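PDB 7KCT: 2-oxoglutarate carboxylase small subunit from Hydrogenobacter thermophilus, which belongs to the biotin carboxylase family of ATP-grasp proteins and binds adenosine-5'-diphosphate, bicarbonate and magnesium. Local coordinates for residues A[240-245]-A[348-353]; A[447-450]-A[454-457]. All coordinates share one frame; numbering follows the deposited sequence.

Contact 1: residues A[240-245]-A[348-353]; sequences QRRNQK and NAEDPK. With ADP (adenosine-5'-diphosphate), chain C; ADP (adenosine-5'-diphosphate), chain D.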
ATOM      1  N   GLN A 240       8.492   6.434 -22.307  1.00 31.83           N
ATOM      2  CA  GLN A 240       9.739   7.084 -21.976  1.00 31.40           C
ATOM      3  C   GLN A 240       9.783   8.524 -22.448  1.00 38.27           C
ATOM      4  O   GLN A 240       9.094   8.924 -23.385  1.00 37.77           O
ATOM      5  CB  GLN A 240      10.940   6.350 -22.610  1.00 34.58           C
ATOM      6  CG  GLN A 240      11.143   4.966 -22.115  1.00 37.55           C
ATOM      7  CD  GLN A 240      12.247   4.230 -22.864  1.00 44.21           C
ATOM      8  OE1 GLN A 240      13.110   4.839 -23.507  1.00 41.98           O
ATOM      9  NE2 GLN A 240      12.216   2.913 -22.779  1.00 38.65           N
ATOM     10  N   ARG A 241      10.631   9.302 -21.781  1.00 38.94           N
ATOM     11  CA  ARG A 241      11.050  10.593 -22.283  1.00 36.81           C
ATOM     12  C   ARG A 241      12.532  10.736 -21.980  1.00 39.94           C
ATOM     13  O   ARG A 241      13.001  10.331 -20.905  1.00 34.78           O
ATOM     14  CB  ARG A 241      10.255  11.744 -21.658  1.00 40.85           C
ATOM     15  CG  ARG A 241      10.398  11.823 -20.148  1.00 39.28           C
ATOM     16  CD  ARG A 241      11.441  12.839 -19.736  1.00 44.48           C
ATOM     17  NE  ARG A 241      11.608  12.901 -18.280  1.00 51.12           N
ATOM     18  CZ  ARG A 241      12.625  12.371 -17.601  1.00 53.65           C
ATOM     19  NH1 ARG A 241      12.665  12.497 -16.282  1.00 52.61           N
ATOM     20  NH2 ARG A 241      13.616  11.755 -18.237  1.00 50.28           N
ATOM     21  N   ARG A 242      13.254  11.323 -22.940  1.00 42.21           N
ATOM     22  CA  ARG A 242      14.714  11.403 -22.932  1.00 32.19           C
ATOM     23  C   ARG A 242      15.340  10.028 -22.744  1.00 33.68           C
ATOM     24  O   ARG A 242      16.418   9.903 -22.167  1.00 36.51           O
ATOM     25  CB  ARG A 242      15.219  12.383 -21.861  1.00 41.70           C
ATOM     26  CG  ARG A 242      14.894  13.850 -22.179  1.00 44.62           C
ATOM     27  CD  ARG A 242      15.771  14.874 -21.408  1.00 52.76           C
ATOM     28  NE  ARG A 242      15.690  14.695 -19.954  1.00 55.09           N
ATOM     29  CZ  ARG A 242      14.773  15.251 -19.163  1.00 58.70           C
ATOM     30  NH1 ARG A 242      13.837  16.059 -19.651  1.00 54.22           N
ATOM     31  NH2 ARG A 242      14.796  15.001 -17.862  1.00 63.71           N
ATOM     32  N   ASN A 243      14.681   8.988 -23.268  1.00 33.45           N
ATOM     33  CA  ASN A 243      15.148   7.609 -23.159  1.00 45.19           C
ATOM     34  C   ASN A 243      15.202   7.118 -21.706  1.00 39.72           C
ATOM     35  O   ASN A 243      15.965   6.194 -21.391  1.00 39.07           O
ATOM     36  CB  ASN A 243      16.520   7.465 -23.820  1.00 40.25           C
ATOM     37  CG  ASN A 243      16.511   7.910 -25.251  1.00 40.22           C
ATOM     38  OD1 ASN A 243      17.218   8.848 -25.611  1.00 52.77           O
ATOM     39  ND2 ASN A 243      15.729   7.236 -26.082  1.00 46.21           N
ATOM     40  N   GLN A 244      14.411   7.735 -20.824  1.00 42.01           N
ATOM     41  CA  GLN A 244      14.290   7.349 -19.420  1.00 39.78           C
ATOM     42  C   GLN A 244      12.834   7.060 -19.078  1.00 37.44           C
ATOM     43  O   GLN A 244      11.918   7.756 -19.530  1.00 34.90           O
ATOM     44  CB  GLN A 244      14.853   8.438 -18.532  1.00 45.57           C
ATOM     45  CG  GLN A 244      15.240   8.010 -17.146  1.00 53.80           C
ATOM     46  CD  GLN A 244      15.678   9.210 -16.317  1.00 64.60           C
ATOM     47  OE1 GLN A 244      16.148  10.228 -16.865  1.00 66.51           O
ATOM     48  NE2 GLN A 244      15.503   9.114 -14.998  1.00 54.43           N
ATOM     49  N   LYS A 245      12.638   6.035 -18.260  1.00 34.56           N
ATOM     50  CA  LYS A 245      11.318   5.470 -18.067  1.00 29.14           C
ATOM     51  C   LYS A 245      10.428   6.389 -17.241  1.00 32.02           C
ATOM     52  O   LYS A 245      10.892   7.171 -16.409  1.00 32.10           O
ATOM     53  CB  LYS A 245      11.443   4.102 -17.421  1.00 34.41           C
ATOM     54  CG  LYS A 245      12.332   3.178 -18.255  1.00 39.46           C
ATOM     55  CD  LYS A 245      12.957   2.083 -17.419  1.00 38.40           C
ATOM     56  CE  LYS A 245      14.051   1.354 -18.190  1.00 40.04           C
ATOM     57  NZ  LYS A 245      14.980   0.674 -17.249  1.00 42.14           N
ATOM     58  N   ASN A 348       7.518  12.842 -10.957  1.00 26.61           N
ATOM     59  CA  ASN A 348       8.706  13.671 -11.008  1.00 24.54           C
ATOM     60  C   ASN A 348       8.321  15.131 -10.871  1.00 23.81           C
ATOM     61  O   ASN A 348       7.234  15.556 -11.292  1.00 29.37           O
ATOM     62  CB  ASN A 348       9.484  13.491 -12.329  1.00 35.14           C
ATOM     63  CG  ASN A 348       9.928  12.071 -12.571  1.00 36.83           C
ATOM     64  OD1 ASN A 348      10.371  11.374 -11.665  1.00 36.40           O
ATOM     65  ND2 ASN A 348       9.823  11.631 -13.824  1.00 39.67           N
ATOM     66  N   ALA A 349       9.215  15.902 -10.277  1.00 27.18           N
ATOM     67  CA  ALA A 349       9.070  17.354 -10.211  1.00 29.20           C
ATOM     68  C   ALA A 349       9.603  17.889 -11.540  1.00 32.98           C
ATOM     69  O   ALA A 349      10.789  18.175 -11.680  1.00 28.58           O
ATOM     70  CB  ALA A 349       9.843  17.938  -9.030  1.00 28.08           C
ATOM     71  N   GLU A 350       8.745  17.880 -12.569  1.00 35.08           N
ATOM     72  CA  GLU A 350       9.128  18.429 -13.865  1.00 34.93           C
ATOM     73  C   GLU A 350       7.873  18.873 -14.604  1.00 34.85           C
ATOM     74  O   GLU A 350       6.765  18.429 -14.297  1.00 31.57           O
ATOM     75  CB  GLU A 350       9.965  17.428 -14.691  1.00 36.01           C
ATOM     76  CG  GLU A 350       9.401  16.094 -14.944  1.00 37.32           C
ATOM     77  CD  GLU A 350      10.497  15.040 -15.318  1.00 46.98           C
ATOM     78  OE1 GLU A 350      11.696  15.151 -14.927  1.00 42.51           O
ATOM     79  OE2 GLU A 350      10.130  14.073 -16.013  1.00 47.97           O
ATOM     80  N   ASP A 351       8.050  19.785 -15.574  1.00 33.02           N
ATOM     81  CA  ASP A 351       6.897  20.310 -16.297  1.00 36.39           C
ATOM     82  C   ASP A 351       6.822  19.660 -17.666  1.00 34.42           C
ATOM     83  O   ASP A 351       7.597  20.022 -18.561  1.00 36.49           O
ATOM     84  CB  ASP A 351       6.984  21.838 -16.420  1.00 37.20           C
ATOM     85  CG  ASP A 351       5.685  22.469 -16.971  1.00 44.39           C
ATOM     86  OD1 ASP A 351       4.829  21.730 -17.527  1.00 44.78           O
ATOM     87  OD2 ASP A 351       5.528  23.709 -16.885  1.00 47.26           O
ATOM     88  N   PRO A 352       5.915  18.706 -17.888  1.00 33.79           N
ATOM     89  CA  PRO A 352       5.833  18.087 -19.210  1.00 33.81           C
ATOM     90  C   PRO A 352       5.506  19.042 -20.335  1.00 43.79           C
ATOM     91  O   PRO A 352       5.884  18.771 -21.480  1.00 44.69           O
ATOM     92  CB  PRO A 352       4.717  17.045 -19.058  1.00 33.72           C
ATOM     93  CG  PRO A 352       4.621  16.781 -17.573  1.00 36.15           C
ATOM     94  CD  PRO A 352       4.958  18.108 -16.940  1.00 33.35           C
ATOM     95  N   LYS A 353       4.792  20.132 -20.066  1.00 41.90           N
ATOM     96  CA  LYS A 353       4.487  21.054 -21.147  1.00 43.89           C
ATOM     97  C   LYS A 353       5.707  21.852 -21.581  1.00 43.99           C
ATOM     98  O   LYS A 353       5.713  22.373 -22.693  1.00 43.91           O
ATOM     99  CB  LYS A 353       3.374  21.996 -20.747  1.00 41.86           C
ATOM    100  CG  LYS A 353       2.043  21.289 -20.656  1.00 42.11           C
ATOM    101  CD  LYS A 353       0.904  22.258 -20.319  1.00 48.62           C
ATOM    102  CE  LYS A 353      -0.438  21.537 -20.332  1.00 41.77           C
ATOM    103  NZ  LYS A 353      -1.547  22.523 -20.421  1.00 49.86           N
TER
HETATM  104  PB  ADP C 501      20.680   3.581 -21.011  1.00 42.35           P
HETATM  105  O1B ADP C 501      20.853   5.060 -21.004  1.00 48.07           O
HETATM  106  O2B ADP C 501      19.470   2.816 -20.539  1.00 36.11           O
HETATM  107  O3B ADP C 501      21.957   2.798 -20.770  1.00 55.96           O
HETATM  108  PA  ADP C 501      19.936   1.817 -23.068  1.00 40.42           P
HETATM  109  O1A ADP C 501      19.101   0.904 -22.243  1.00 34.39           O
HETATM  110  O2A ADP C 501      20.776   1.188 -24.169  1.00 45.82           O
HETATM  111  O3A ADP C 501      20.579   3.218 -22.799  1.00 43.42           O
HETATM  112  O5' ADP C 501      18.551   2.301 -24.240  1.00 42.27           O
HETATM  113  C5' ADP C 501      17.913   3.587 -23.906  1.00 44.81           C
HETATM  114  C4' ADP C 501      16.576   3.482 -24.524  1.00 37.70           C
HETATM  115  O4' ADP C 501      16.823   3.809 -25.911  1.00 37.83           O
HETATM  116  C3' ADP C 501      16.018   2.109 -24.473  1.00 41.56           C
HETATM  117  O3' ADP C 501      15.094   1.982 -23.386  1.00 43.70           O
HETATM  118  C2' ADP C 501      15.189   2.161 -25.754  1.00 40.95           C
HETATM  119  O2' ADP C 501      13.999   3.027 -25.611  1.00 40.73           O
HETATM  120  C1' ADP C 501      16.059   2.917 -26.717  1.00 36.34           C
HETATM  121  N9  ADP C 501      16.941   2.006 -27.486  1.00 38.19           N
HETATM  122  C8  ADP C 501      18.161   1.422 -27.119  1.00 33.33           C
HETATM  123  N7  ADP C 501      18.669   0.669 -28.129  1.00 38.58           N
HETATM  124  C5  ADP C 501      17.724   0.750 -29.153  1.00 41.28           C
HETATM  125  C6  ADP C 501      17.671   0.188 -30.455  1.00 40.53           C
HETATM  126  N6  ADP C 501      18.676  -0.620 -30.885  1.00 34.82           N
HETATM  127  N1  ADP C 501      16.605   0.399 -31.268  1.00 32.15           N
HETATM  128  C2  ADP C 501      15.662   1.226 -30.755  1.00 38.26           C
HETATM  129  N3  ADP C 501      15.583   1.837 -29.560  1.00 33.62           N
HETATM  130  C4  ADP C 501      16.654   1.575 -28.769  1.00 37.64           C
HETATM  131  PB  ADP D 502      16.423   2.513 -13.826  1.00 42.56           P
HETATM  132  O1B ADP D 502      16.667   2.082 -12.392  1.00 35.08           O
HETATM  133  O2B ADP D 502      15.348   1.872 -14.675  1.00 41.42           O
HETATM  134  O3B ADP D 502      17.644   2.917 -14.590  1.00 49.52           O
HETATM  135  PA  ADP D 502      16.565   5.413 -14.189  1.00 49.22           P
HETATM  136  O1A ADP D 502      16.102   6.785 -13.835  1.00 47.01           O
HETATM  137  O2A ADP D 502      17.386   5.100 -15.428  1.00 47.96           O
HETATM  138  O3A ADP D 502      15.637   4.190 -13.790  1.00 46.16           O
HETATM  139  O5' ADP D 502      18.069   5.329 -12.917  1.00 49.08           O
HETATM  140  C5' ADP D 502      17.859   6.241 -11.757  1.00 43.92           C
HETATM  141  C4' ADP D 502      19.032   7.034 -11.401  1.00 45.69           C
HETATM  142  O4' ADP D 502      20.279   6.467 -11.741  1.00 43.01           O
HETATM  143  C3' ADP D 502      18.795   8.394 -12.279  1.00 51.45           C
HETATM  144  O3' ADP D 502      19.186   9.431 -11.551  1.00 52.12           O
HETATM  145  C2' ADP D 502      19.756   8.005 -13.469  1.00 55.86           C
HETATM  146  O2' ADP D 502      20.350   9.085 -14.020  1.00 53.10           O
HETATM  147  C1' ADP D 502      20.861   7.333 -12.599  1.00 42.86           C
HETATM  148  N9  ADP D 502      21.723   6.324 -13.342  1.00 48.18           N
HETATM  149  C8  ADP D 502      21.326   5.223 -14.140  1.00 50.27           C
HETATM  150  N7  ADP D 502      22.375   4.542 -14.673  1.00 47.75           N
HETATM  151  C5  ADP D 502      23.482   5.192 -14.173  1.00 49.88           C
HETATM  152  C6  ADP D 502      24.856   4.952 -14.370  1.00 51.48           C
HETATM  153  N6  ADP D 502      25.280   3.907 -15.166  1.00 55.68           N
HETATM  154  N1  ADP D 502      25.790   5.755 -13.765  1.00 45.18           N
HETATM  155  C2  ADP D 502      25.268   6.792 -13.007  1.00 41.46           C
HETATM  156  N3  ADP D 502      23.987   7.147 -12.732  1.00 44.39           N
HETATM  157  C4  ADP D 502      23.106   6.299 -13.342  1.00 45.20           C
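Arg-241 and Glu-350 come from opposite directions and join in a side-on salt bridge. Two guanidinium nitrogens converge on one carboxylate oxygen: Arg-241 NE lies 2.9 Å from Glu-350 OE2, and Arg-241 NH1 meets the syn lone pair of the same OE2 at 3.0 Å. OE2 stays in the guanidinium plane, yet the carboxylate is turned 51° from that plane, and the bond from NH1 to OE1 is weak. Glu-350 OE1 has a second partner in Ser-392 OG, and Asn-348 ND2 adds a weak bond to OE2. Arg-241 starts with CG between its backbone N and carbonyl carbon (chi1 60°) and bends at chi2, which carries the guanidinium out to the acid.

A second guanidinium covers one face of the first. Arg-242 NH2 stands 3.4 Å above the centre of the Arg-241 guanidinium plane, and Glu-350 OE1, 4.3 Å from that NH2, probably offsets some of the repulsion. Arg-241 NH2 points straight (170°) at Gln-244 OE1, which it meets from above the amide plane.

The hairpin that bears Arg-241 also serves two bound nucleotides. Its type I' turn, Arg-241 to Gln-244, separates Gln-240, whose OE1 accepts from O2' of one ADP at 2.9 Å, from Lys-245, whose NZ is 2.9 Å from O2B of the other. Gln-244 NE2 gives that second ADP a weak bond at O1A, so its amide links the arginine to the nucleotide. Lys-245 NZ is also salt-bridged to Glu-218, Glu-283 and Glu-304.

The contact joins the ATP-grasp hairpin to the end of strand 341-351 in the biotin carboxylase C-terminal region: Phe-356 packs on both Arg-241 and Glu-350, and strand 393-401 touches Asn-348 and Ala-349.

Contact 2: residues A[447-450]-A[454-457]; sequences RYLE and HVFD
Leu-449 and Val-455 pack where the short helix 448-451 is followed by a 3-10 turn at 454-456 that folds back on it, in the C-terminal region of the biotin carboxylase fold. Leu-449 CD2 lies 4.0 Å from Val-455 CG2, the two side chains crossing at about a right angle, and the same CD2 approaches Phe-456 CZ at 4.3 Å. Ile-433 and Leu-429 of helix 427-435 pack against the group, Ile-433 on Tyr-448 and Leu-449, Leu-429 on Val-455 and Phe-456.

The Tyr-448 hydroxyl has two roles. The side chain swings its ring out with CG anti to the backbone N (chi1 -179°), bringing OH within 3.9 Å of Val-455 CG1; that hydroxyl is also hydrogen-bonded to Asp-436 OD2, and the ring stacks with His-452. Val-455 O and Asp-457 O both accept from Asn-432 ND2, which ties the turn to helix 427-435.

Each segment is braced from within. Arg-447 grips Glu-450 side-on, NE to OE1 at 2.8 Å and NH2 to OE2 at 3.0 Å, with both carboxylate oxygens met from above their plane. His-454 ND1 donates to the anti side of Asp-457 OD2 at 2.9 Å, spanning the 3-10 turn. Between the segments, the backbone carbonyl of the helix meets an aromatic edge: Leu-449 O lies near the plane of the Phe-456 ring, 3.7 Å from CE1.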
ATOM      1  N   ARG A 447       7.959   5.218 -28.660  1.00 34.52           N
ATOM      2  CA  ARG A 447       7.549   6.439 -29.344  1.00 40.30           C
ATOM      3  C   ARG A 447       6.234   6.988 -28.786  1.00 41.83           C
ATOM      4  O   ARG A 447       5.758   8.034 -29.245  1.00 37.80           O
ATOM      5  CB  ARG A 447       7.364   6.152 -30.853  1.00 42.93           C
ATOM      6  CG  ARG A 447       8.504   5.346 -31.532  1.00 44.81           C
ATOM      7  CD  ARG A 447       9.894   5.938 -31.267  1.00 35.26           C
ATOM      8  NE  ARG A 447       9.980   7.357 -31.596  1.00 53.02           N
ATOM      9  CZ  ARG A 447      10.312   7.847 -32.789  1.00 60.96           C
ATOM     10  NH1 ARG A 447      10.595   7.028 -33.793  1.00 58.13           N
ATOM     11  NH2 ARG A 447      10.352   9.164 -32.966  1.00 57.47           N
ATOM     12  N   TYR A 448       5.641   6.298 -27.815  1.00 36.23           N
ATOM     13  CA  TYR A 448       4.308   6.652 -27.319  1.00 35.19           C
ATOM     14  C   TYR A 448       4.096   8.145 -27.097  1.00 34.41           C
ATOM     15  O   TYR A 448       3.083   8.694 -27.536  1.00 36.67           O
ATOM     16  CB  TYR A 448       4.015   5.905 -26.028  1.00 33.82           C
ATOM     17  CG  TYR A 448       2.649   6.223 -25.484  1.00 38.62           C
ATOM     18  CD1 TYR A 448       1.537   5.499 -25.874  1.00 34.91           C
ATOM     19  CD2 TYR A 448       2.469   7.304 -24.619  1.00 37.86           C
ATOM     20  CE1 TYR A 448       0.271   5.809 -25.369  1.00 43.04           C
ATOM     21  CE2 TYR A 448       1.232   7.625 -24.134  1.00 36.12           C
ATOM     22  CZ  TYR A 448       0.139   6.879 -24.499  1.00 33.99           C
ATOM     23  OH  TYR A 448      -1.079   7.210 -23.986  1.00 38.32           O
ATOM     24  N   LEU A 449       5.009   8.815 -26.378  1.00 31.05           N
ATOM     25  CA  LEU A 449       4.755  10.205 -26.013  1.00 36.44           C
ATOM     26  C   LEU A 449       4.840  11.131 -27.240  1.00 45.26           C
ATOM     27  O   LEU A 449       4.073  12.099 -27.360  1.00 35.40           O
ATOM     28  CB  LEU A 449       5.728  10.652 -24.926  1.00 40.88           C
ATOM     29  CG  LEU A 449       5.430  10.135 -23.509  1.00 36.15           C
ATOM     30  CD1 LEU A 449       6.517  10.545 -22.525  1.00 33.77           C
ATOM     31  CD2 LEU A 449       4.038  10.585 -22.991  1.00 36.72           C
ATOM     32  N   GLU A 450       5.755  10.847 -28.169  1.00 41.64           N
ATOM     33  CA  GLU A 450       5.812  11.615 -29.410  1.00 38.55           C
ATOM     34  C   GLU A 450       4.576  11.403 -30.285  1.00 31.07           C
ATOM     35  O   GLU A 450       4.230  12.277 -31.087  1.00 41.98           O
ATOM     36  CB  GLU A 450       7.068  11.221 -30.174  1.00 47.92           C
ATOM     37  CG  GLU A 450       8.374  11.460 -29.429  1.00 49.71           C
ATOM     38  CD  GLU A 450       9.537  10.621 -29.981  1.00 64.75           C
ATOM     39  OE1 GLU A 450       9.619   9.401 -29.687  1.00 57.34           O
ATOM     40  OE2 GLU A 450      10.367  11.185 -30.727  1.00 69.69           O
ATOM     41  N   HIS A 454      -1.956  14.469 -27.347  1.00 29.56           N
ATOM     42  CA  HIS A 454      -3.142  14.743 -26.542  1.00 32.48           C
ATOM     43  C   HIS A 454      -2.909  14.521 -25.038  1.00 37.43           C
ATOM     44  O   HIS A 454      -3.630  15.097 -24.210  1.00 31.05           O
ATOM     45  CB  HIS A 454      -4.286  13.855 -27.012  1.00 36.13           C
ATOM     46  CG  HIS A 454      -5.597  14.184 -26.387  1.00 42.99           C
ATOM     47  ND1 HIS A 454      -6.022  15.487 -26.187  1.00 47.09           N
ATOM     48  CD2 HIS A 454      -6.560  13.386 -25.869  1.00 41.72           C
ATOM     49  CE1 HIS A 454      -7.207  15.470 -25.602  1.00 46.51           C
ATOM     50  NE2 HIS A 454      -7.559  14.209 -25.405  1.00 48.90           N
ATOM     51  N   VAL A 455      -1.917  13.711 -24.655  1.00 33.73           N
ATOM     52  CA  VAL A 455      -1.755  13.448 -23.222  1.00 34.09           C
ATOM     53  C   VAL A 455      -1.141  14.649 -22.543  1.00 32.59           C
ATOM     54  O   VAL A 455      -1.237  14.778 -21.312  1.00 35.31           O
ATOM     55  CB  VAL A 455      -0.987  12.137 -22.968  1.00 34.20           C
ATOM     56  CG1 VAL A 455      -1.771  10.985 -23.537  1.00 29.84           C
ATOM     57  CG2 VAL A 455       0.394  12.225 -23.562  1.00 32.12           C
ATOM     58  N   PHE A 456      -0.576  15.572 -23.304  1.00 28.37           N
ATOM     59  CA  PHE A 456      -0.113  16.835 -22.752  1.00 31.47           C
ATOM     60  C   PHE A 456      -1.193  17.921 -22.672  1.00 30.32           C
ATOM     61  O   PHE A 456      -0.893  19.030 -22.225  1.00 39.03           O
ATOM     62  CB  PHE A 456       1.049  17.381 -23.569  1.00 33.98           C
ATOM     63  CG  PHE A 456       2.239  16.463 -23.638  1.00 34.83           C
ATOM     64  CD1 PHE A 456       2.234  15.372 -24.493  1.00 34.97           C
ATOM     65  CD2 PHE A 456       3.368  16.706 -22.857  1.00 35.51           C
ATOM     66  CE1 PHE A 456       3.357  14.520 -24.590  1.00 38.77           C
ATOM     67  CE2 PHE A 456       4.466  15.869 -22.921  1.00 37.96           C
ATOM     68  CZ  PHE A 456       4.472  14.770 -23.813  1.00 39.99           C
ATOM     69  N   ASP A 457      -2.429  17.634 -23.030  1.00 33.18           N
ATOM     70  CA  ASP A 457      -3.500  18.625 -22.974  1.00 40.53           C
ATOM     71  C   ASP A 457      -4.146  18.526 -21.585  1.00 35.24           C
ATOM     72  O   ASP A 457      -4.798  17.537 -21.260  1.00 39.21           O
ATOM     73  CB  ASP A 457      -4.532  18.388 -24.080  1.00 36.35           C
ATOM     74  CG  ASP A 457      -3.966  18.571 -25.528  1.00 41.82           C
ATOM     75  OD1 ASP A 457      -3.020  19.375 -25.740  1.00 41.91           O
ATOM     76  OD2 ASP A 457      -4.492  17.888 -26.454  1.00 40.17           O
TER

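Overall arrangement
From the N terminus, the chain passes through the parallel sheet of the N-terminal domain before it enters the ATP-grasp region and forms the hairpin 240-245. Contact 1 then closes a loop of 102 residues, tying that hairpin to the end of strand 341-351. Contact 2 opens only after contact 1 has closed, so the two follow in series; it closes a short loop of three residues, bringing the 3-10 turn 454-456 back on helix 448-451. Their centres lie about 11 Å apart and they touch: Leu-449 CD1 of helix 448-451 packs on hairpin 240-245, 3.2 Å from Gln-240 O, while Phe-456 CD2 of the 3-10 turn packs on 348-353, 3.5 Å from Pro-352 O.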